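Local coordinates for protein F420-dependent methylenetetrahydromethanopterin dehydrogenase (Methanopyrus kandleri, PDB 1QV9) that catalyses the reversible, coenzyme F420-dependent interconversion of methylene- and methenyl-tetrahydromethanopterin in methanogenesis from carbon dioxide, working as a homohexamer built as a trimer of dimers, at residues K43-P46 and E47-E50; K104-D107 and E108-Q112; V135-A138 and I139-D143. One frame throughout, in Å; residues are numbered along the deposited sequence.

Interaction 1 of 3, residues K43-P46 and E47-E50; sequences KMDP and ECVE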
loop_
_atom_site.group_PDB
_atom_site.type_symbol
_atom_site.label_atom_id
_atom_site.label_comp_id
_atom_site.label_asym_id
_atom_site.label_seq_id
_atom_site.Cartn_x
_atom_site.Cartn_y
_atom_site.Cartn_z
ATOM N N LYS A 43 -10.914 -21.449 -28.266
ATOM C CA LYS A 43 -11.669 -21.305 -29.508
ATOM C C LYS A 43 -13.145 -21.510 -29.261
ATOM O O LYS A 43 -13.563 -22.460 -28.590
ATOM C CB LYS A 43 -11.126 -22.245 -30.579
ATOM C CG LYS A 43 -9.714 -21.824 -31.048
ATOM C CD LYS A 43 -9.297 -22.542 -32.333
ATOM C CE LYS A 43 -7.858 -22.186 -32.756
ATOM N NZ LYS A 43 -7.600 -20.716 -32.784
HETATM N N MSE A 44 -13.925 -20.587 -29.803
HETATM C CA MSE A 44 -15.369 -20.588 -29.604
HETATM C C MSE A 44 -16.153 -20.241 -30.868
HETATM O O MSE A 44 -17.259 -19.698 -30.798
HETATM C CB MSE A 44 -15.727 -19.631 -28.453
HETATM C CG MSE A 44 -15.236 -18.173 -28.647
HETATM SE SE MSE A 44 -15.887 -16.983 -27.272
HETATM C CE MSE A 44 -17.725 -16.720 -27.949
ATOM N N ASP A 45 -15.572 -20.571 -32.018
ATOM C CA ASP A 45 -16.276 -20.366 -33.283
ATOM C C ASP A 45 -17.272 -21.528 -33.427
ATOM O O ASP A 45 -17.157 -22.556 -32.770
ATOM C CB ASP A 45 -15.290 -20.407 -34.437
ATOM C CG ASP A 45 -14.445 -21.645 -34.391
ATOM O OD1 ASP A 45 -13.430 -21.639 -33.665
ATOM O OD2 ASP A 45 -14.821 -22.642 -35.034
ATOM N N PRO A 46 -18.245 -21.409 -34.348
ATOM C CA PRO A 46 -19.214 -22.495 -34.498
ATOM C C PRO A 46 -18.654 -23.903 -34.720
ATOM O O PRO A 46 -19.171 -24.875 -34.179
ATOM C CB PRO A 46 -20.085 -22.023 -35.662
ATOM C CG PRO A 46 -20.001 -20.525 -35.563
ATOM C CD PRO A 46 -18.530 -20.309 -35.279
ATOM N N GLU A 47 -17.606 -24.024 -35.532
ATOM C CA GLU A 47 -17.048 -25.342 -35.807
ATOM C C GLU A 47 -16.493 -25.982 -34.541
ATOM O O GLU A 47 -16.767 -27.153 -34.256
ATOM C CB GLU A 47 -15.943 -25.244 -36.871
ATOM C CG GLU A 47 -16.376 -24.554 -38.171
ATOM C CD GLU A 47 -15.966 -23.072 -38.247
ATOM O OE1 GLU A 47 -16.579 -22.212 -37.555
ATOM O OE2 GLU A 47 -15.011 -22.771 -39.011
ATOM N N CYS A 48 -15.719 -25.203 -33.789
ATOM C CA CYS A 48 -15.119 -25.701 -32.559
ATOM C C CYS A 48 -16.184 -25.990 -31.515
ATOM O O CYS A 48 -16.126 -27.029 -30.844
ATOM C CB CYS A 48 -14.100 -24.689 -32.021
ATOM S SG CYS A 48 -12.561 -24.684 -33.039
ATOM N N VAL A 49 -17.166 -25.098 -31.372
ATOM C CA VAL A 49 -18.200 -25.342 -30.353
ATOM C C VAL A 49 -19.001 -26.591 -30.679
ATOM O O VAL A 49 -19.321 -27.392 -29.781
ATOM C CB VAL A 49 -19.112 -24.112 -30.160
ATOM C CG1 VAL A 49 -20.263 -24.463 -29.159
ATOM C CG2 VAL A 49 -18.280 -22.946 -29.564
ATOM N N GLU A 50 -19.326 -26.787 -31.954
ATOM C CA GLU A 50 -20.071 -27.989 -32.335
ATOM C C GLU A 50 -19.254 -29.226 -31.955
ATOM O O GLU A 50 -19.778 -30.200 -31.442
ATOM C CB GLU A 50 -20.406 -27.976 -33.840
ATOM C CG GLU A 50 -21.115 -29.240 -34.296
ATOM C CD GLU A 50 -21.693 -29.153 -35.701
ATOM O OE1 GLU A 50 -22.396 -30.100 -36.099
ATOM O OE2 GLU A 50 -21.459 -28.146 -36.402
HETATM O O HOH W 1 -21.115 -25.615 -36.271
#

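Interaction 2 of 3, residues K104-D107 and E108-Q112; sequences KVKD and EMEEQ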
loop_
_atom_site.group_PDB
_atom_site.type_symbol
_atom_site.label_atom_id
_atom_site.label_comp_id
_atom_site.label_asym_id
_atom_site.label_seq_id
_atom_site.Cartn_x
_atom_site.Cartn_y
_atom_site.Cartn_z
ATOM N N LYS A 104 -28.936 -10.383 -24.183
ATOM C CA LYS A 104 -29.615 -10.276 -25.480
ATOM C C LYS A 104 -30.414 -11.528 -25.858
ATOM O O LYS A 104 -31.394 -11.440 -26.608
ATOM C CB LYS A 104 -28.585 -10.009 -26.579
ATOM C CG LYS A 104 -27.951 -8.625 -26.520
ATOM C CD LYS A 104 -26.787 -8.493 -27.488
ATOM C CE LYS A 104 -25.552 -9.227 -26.954
ATOM N NZ LYS A 104 -24.501 -9.374 -27.969
ATOM N N VAL A 105 -30.013 -12.698 -25.367
ATOM C CA VAL A 105 -30.720 -13.928 -25.717
ATOM C C VAL A 105 -31.390 -14.630 -24.540
ATOM O O VAL A 105 -31.647 -15.828 -24.557
ATOM C CB VAL A 105 -29.785 -14.909 -26.493
ATOM C CG1 VAL A 105 -29.429 -14.309 -27.834
ATOM C CG2 VAL A 105 -28.482 -15.169 -25.704
ATOM N N LYS A 106 -31.696 -13.855 -23.513
ATOM C CA LYS A 106 -32.352 -14.385 -22.348
ATOM C C LYS A 106 -33.693 -15.013 -22.762
ATOM O O LYS A 106 -34.032 -16.121 -22.338
ATOM C CB LYS A 106 -32.582 -13.239 -21.348
ATOM C CG LYS A 106 -32.896 -13.679 -19.944
ATOM C CD LYS A 106 -32.952 -12.478 -18.970
ATOM C CE LYS A 106 -34.292 -11.749 -19.039
ATOM N NZ LYS A 106 -35.478 -12.632 -18.808
ATOM N N ASP A 107 -34.463 -14.293 -23.575
ATOM C CA ASP A 107 -35.760 -14.836 -23.971
ATOM C C ASP A 107 -35.586 -16.111 -24.796
ATOM O O ASP A 107 -36.324 -17.073 -24.604
ATOM C CB ASP A 107 -36.575 -13.789 -24.757
ATOM C CG ASP A 107 -37.089 -12.665 -23.871
ATOM O OD1 ASP A 107 -37.294 -12.888 -22.659
ATOM O OD2 ASP A 107 -37.299 -11.558 -24.398
ATOM N N GLU A 108 -34.606 -16.118 -25.704
ATOM C CA GLU A 108 -34.331 -17.305 -26.509
ATOM C C GLU A 108 -34.004 -18.480 -25.611
ATOM O O GLU A 108 -34.491 -19.580 -25.822
ATOM C CB GLU A 108 -33.130 -17.099 -27.445
ATOM C CG GLU A 108 -33.410 -16.369 -28.728
ATOM C CD GLU A 108 -32.216 -16.396 -29.696
ATOM O OE1 GLU A 108 -31.442 -17.396 -29.708
ATOM O OE2 GLU A 108 -32.067 -15.414 -30.458
HETATM N N MSE A 109 -33.161 -18.264 -24.604
HETATM C CA MSE A 109 -32.816 -19.383 -23.742
HETATM C C MSE A 109 -33.992 -19.925 -22.977
HETATM O O MSE A 109 -34.120 -21.134 -22.818
HETATM C CB MSE A 109 -31.693 -19.007 -22.759
HETATM C CG MSE A 109 -30.355 -18.838 -23.449
HETATM SE SE MSE A 109 -28.849 -18.518 -22.249
HETATM C CE MSE A 109 -29.278 -16.663 -21.732
ATOM N N GLU A 110 -34.861 -19.038 -22.496
ATOM C CA GLU A 110 -36.016 -19.522 -21.738
ATOM C C GLU A 110 -36.905 -20.354 -22.663
ATOM O O GLU A 110 -37.408 -21.389 -22.270
ATOM C CB GLU A 110 -36.778 -18.349 -21.110
ATOM C CG GLU A 110 -35.886 -17.580 -20.124
ATOM C CD GLU A 110 -36.568 -16.415 -19.435
ATOM O OE1 GLU A 110 -37.748 -16.143 -19.739
ATOM O OE2 GLU A 110 -35.915 -15.759 -18.594
ATOM N N GLU A 111 -37.045 -19.918 -23.905
ATOM C CA GLU A 111 -37.842 -20.668 -24.879
ATOM C C GLU A 111 -37.168 -22.017 -25.188
ATOM O O GLU A 111 -37.842 -23.002 -25.460
ATOM C CB GLU A 111 -37.989 -19.867 -26.173
ATOM C CG GLU A 111 -38.902 -20.544 -27.198
ATOM C CD GLU A 111 -38.975 -19.789 -28.517
ATOM O OE1 GLU A 111 -39.218 -18.559 -28.491
ATOM O OE2 GLU A 111 -38.800 -20.428 -29.582
ATOM N N GLN A 112 -35.833 -22.051 -25.108
ATOM C CA GLN A 112 -35.056 -23.255 -25.379
ATOM C C GLN A 112 -35.058 -24.185 -24.192
ATOM O O GLN A 112 -34.482 -25.263 -24.257
ATOM C CB GLN A 112 -33.592 -22.892 -25.758
ATOM C CG GLN A 112 -33.440 -22.261 -27.120
ATOM C CD GLN A 112 -32.027 -21.723 -27.379
ATOM O OE1 GLN A 112 -31.448 -21.059 -26.529
ATOM N NE2 GLN A 112 -31.496 -21.973 -28.573
HETATM O O HOH W 2 -33.631 -13.739 -27.007
HETATM O O HOH W 3 -38.967 -15.276 -21.995
#

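Interaction 3 of 3, residues V135-A138 and I139-D143; sequences VEMA and IYNAD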
loop_
_atom_site.group_PDB
_atom_site.type_symbol
_atom_site.label_atom_id
_atom_site.label_comp_id
_atom_site.label_asym_id
_atom_site.label_seq_id
_atom_site.Cartn_x
_atom_site.Cartn_y
_atom_site.Cartn_z
ATOM N N VAL A 135 1.071 -13.846 -20.941
ATOM C CA VAL A 135 1.274 -13.369 -19.577
ATOM C C VAL A 135 0.232 -12.340 -19.168
ATOM O O VAL A 135 -0.318 -12.424 -18.072
ATOM C CB VAL A 135 2.716 -12.830 -19.389
ATOM C CG1 VAL A 135 2.842 -11.968 -18.126
ATOM C CG2 VAL A 135 3.630 -14.015 -19.315
ATOM N N GLU A 136 -0.040 -11.332 -20.007
ATOM C CA GLU A 136 -1.015 -10.315 -19.660
ATOM C C GLU A 136 -2.411 -10.947 -19.500
ATOM O O GLU A 136 -3.187 -10.535 -18.629
ATOM C CB GLU A 136 -1.081 -9.199 -20.740
ATOM C CG GLU A 136 -2.058 -8.069 -20.404
ATOM C CD GLU A 136 -1.654 -7.262 -19.186
ATOM O OE1 GLU A 136 -2.521 -7.002 -18.313
ATOM O OE2 GLU A 136 -0.476 -6.864 -19.084
HETATM N N MSE A 137 -2.730 -11.943 -20.335
HETATM C CA MSE A 137 -4.029 -12.636 -20.270
HETATM C C MSE A 137 -4.170 -13.402 -18.935
HETATM O O MSE A 137 -5.262 -13.554 -18.398
HETATM C CB MSE A 137 -4.186 -13.638 -21.408
HETATM C CG MSE A 137 -5.362 -14.582 -21.189
HETATM SE SE MSE A 137 -5.291 -16.173 -22.259
HETATM C CE MSE A 137 -3.923 -17.172 -21.317
ATOM N N ALA A 138 -3.060 -13.917 -18.435
ATOM C CA ALA A 138 -3.080 -14.623 -17.125
ATOM C C ALA A 138 -3.163 -13.631 -15.965
ATOM O O ALA A 138 -3.882 -13.892 -14.974
ATOM C CB ALA A 138 -1.837 -15.527 -16.968
ATOM N N ILE A 139 -2.470 -12.489 -16.054
ATOM C CA ILE A 139 -2.524 -11.482 -14.999
ATOM C C ILE A 139 -3.949 -10.950 -14.882
ATOM O O ILE A 139 -4.492 -10.797 -13.797
ATOM C CB ILE A 139 -1.543 -10.339 -15.284
ATOM C CG1 ILE A 139 -0.123 -10.907 -15.167
ATOM C CG2 ILE A 139 -1.794 -9.156 -14.352
ATOM C CD1 ILE A 139 0.953 -9.895 -15.519
ATOM N N TYR A 140 -4.587 -10.655 -16.013
ATOM C CA TYR A 140 -5.959 -10.173 -15.952
ATOM C C TYR A 140 -6.889 -11.206 -15.331
ATOM O O TYR A 140 -7.724 -10.858 -14.500
ATOM C CB TYR A 140 -6.452 -9.865 -17.391
ATOM C CG TYR A 140 -7.883 -9.396 -17.479
ATOM C CD1 TYR A 140 -8.168 -8.039 -17.452
ATOM C CD2 TYR A 140 -8.940 -10.312 -17.587
ATOM C CE1 TYR A 140 -9.510 -7.575 -17.547
ATOM C CE2 TYR A 140 -10.279 -9.868 -17.664
ATOM C CZ TYR A 140 -10.542 -8.499 -17.655
ATOM O OH TYR A 140 -11.858 -8.075 -17.781
ATOM N N ASN A 141 -6.750 -12.451 -15.779
ATOM C CA ASN A 141 -7.602 -13.498 -15.210
ATOM C C ASN A 141 -7.350 -13.657 -13.712
ATOM O O ASN A 141 -8.295 -13.988 -12.983
ATOM C CB ASN A 141 -7.443 -14.803 -15.948
ATOM C CG ASN A 141 -8.289 -14.807 -17.190
ATOM O OD1 ASN A 141 -7.819 -14.500 -18.287
ATOM N ND2 ASN A 141 -9.572 -15.095 -17.011
ATOM N N ALA A 142 -6.116 -13.465 -13.261
ATOM C CA ALA A 142 -5.842 -13.541 -11.805
ATOM C C ALA A 142 -6.618 -12.444 -11.078
ATOM O O ALA A 142 -7.205 -12.673 -10.030
ATOM C CB ALA A 142 -4.324 -13.380 -11.532
ATOM N N ASP A 143 -6.628 -11.222 -11.629
ATOM C CA ASP A 143 -7.347 -10.152 -10.997
ATOM C C ASP A 143 -8.849 -10.401 -11.020
ATOM O O ASP A 143 -9.528 -10.169 -9.994
ATOM C CB ASP A 143 -7.017 -8.815 -11.680
ATOM C CG ASP A 143 -5.646 -8.288 -11.280
ATOM O OD1 ASP A 143 -5.145 -8.623 -10.170
ATOM O OD2 ASP A 143 -5.056 -7.518 -12.076
#

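Interaction 1 of 3, residues K43-P46 and E47-E50
D45 caps the N-terminus of helix 46-63 by reaching over to C48, an N-cap contact where the loop after strand 33-39 of the alpha/beta domain turns into the helix. Its OD2 takes the amide hydrogen of C48 N at 3.0 Å, a bond that arrives from above the carboxylate plane, 48° out of it. What brings the acid there is its first torsion: CG sits between the backbone N and the carbonyl carbon (chi1 52°), folding the group back over the first turn. D45 OD1 lies 3.2 Å from C48 SG. The main chain of D45 works too, V49 N donating to D45 O at 2.9 Å. The E47 side chain crosses that of D45 at about a right angle, the two carboxylate planes turned well apart, with E47 OE1 3.1 Å from D45 OD2; two acids this close would probably disfavour full charge on both, although the helix N-terminus may offset part of the repulsion. K43 lays CB 3.7 Å from C48 SG, while its ammonium leaves for D25 of the second subunit in a salt bridge. V49 packs on A83 of helix 78-88. One turn on, a water donates to E50 OE2 at 2.6 Å and, weakly, to P46 O.

Interaction 2 of 3, residues K104-D107 and E108-Q112
K106 and E110, one helical turn apart, form an i to i+4 salt bridge on the short helix 106-111 of the beta-alpha-beta unit between strands 94-99 and 115-119. The two chains run side by side and point the same way, and K106 NZ donates to E110 OE2 at 3.2 Å from above the carboxylate plane. K106 gets there by bending twice near its end (chi3 81°, chi4 55°), whereas E110 stays extended. V105 CG1 lies over the flat face of the E108 carboxylate, 3.9 Å from E108 OE2; OE1 of that group is salt-bridged to R84 of helix 78-88. Backbone bonds hold these side chains in step, with M109 N donating to V105 O and E110 N to K106 O.

Further out, E110 OE2 also accepts from Y116 OH on strand 115-119, so the lysine and the tyrosine share one oxygen, and the bond to the tyrosine ties the helix to the sheet. An alanine here would remove the carboxylate and is likely to leave both the K106 ammonium and the Y116 hydroxyl without this mate. At the start of the helix a water links K104 O to E108 N. A second water donates to D107 OD1 at 3.0 Å and to E110 OE1 at 2.7 Å, bridging two acids whose oxygens stand 4.4 Å apart.

Interaction 3 of 3, residues V135-A138 and I139-D143
V135 meets I139 one turn further along the helix: V135 CG1 lies 3.8 Å from I139 CD1, and I139 CG1 passes 3.3 Å from V135 O, the same carbonyl that accepts from I139 N. The isoleucine reaches back because CG1 stands beside its own backbone N, anti to the carbonyl carbon (chi1 -67°). R252 of the second subunit packs on both side chains. E136 is buried; its side chain starts outward but bends at chi2 (65°), and the carboxylate runs along the helix in the direction of residues 139-143. Its OE2 makes salt bridges with R252 and R263 of the second subunit; two cations on one oxygen would probably favour the charged form. The E136 carbonyl accepts from Y140 N at 3.0 Å. This is regular alpha-helix, part of helix 134-150, packed against helix 227-257 and the partner subunit; the Y140 ring meets that of H238 on that long helix with the planes at about 40°, and its OH is hydrogen-bonded to A123 O. M137 comes next, its side chain, in the conformer given, against M19 of the second subunit. M137 O takes N141 N at 3.2 Å. A138 packs on A149 of the second subunit, and its carbonyl accepts from A142 N at 2.8 Å.

How the interactions relate
All three are local contacts at helical turns, yet their settings differ. Interaction 1 is a surface contact at the start of helix 46-63, interaction 2 a partly buried one on helix 106-111, and both touch helix 78-88, interaction 1 through V49 on A83 and interaction 2 through E108 and V105 on R84. Interaction 3 is buried against helix 227-257 and a second subunit. The chemistry follows: a capping acid and a bound water in 43-50, a lysine-glutamate pair with bridging waters in 104-112, apolar packing with one buried, salt-bridged glutamate in 135-143. Interactions 1 and 3 also send a charged side chain to the second subunit. The centres of interactions 2 and 3 are about 31 Å apart.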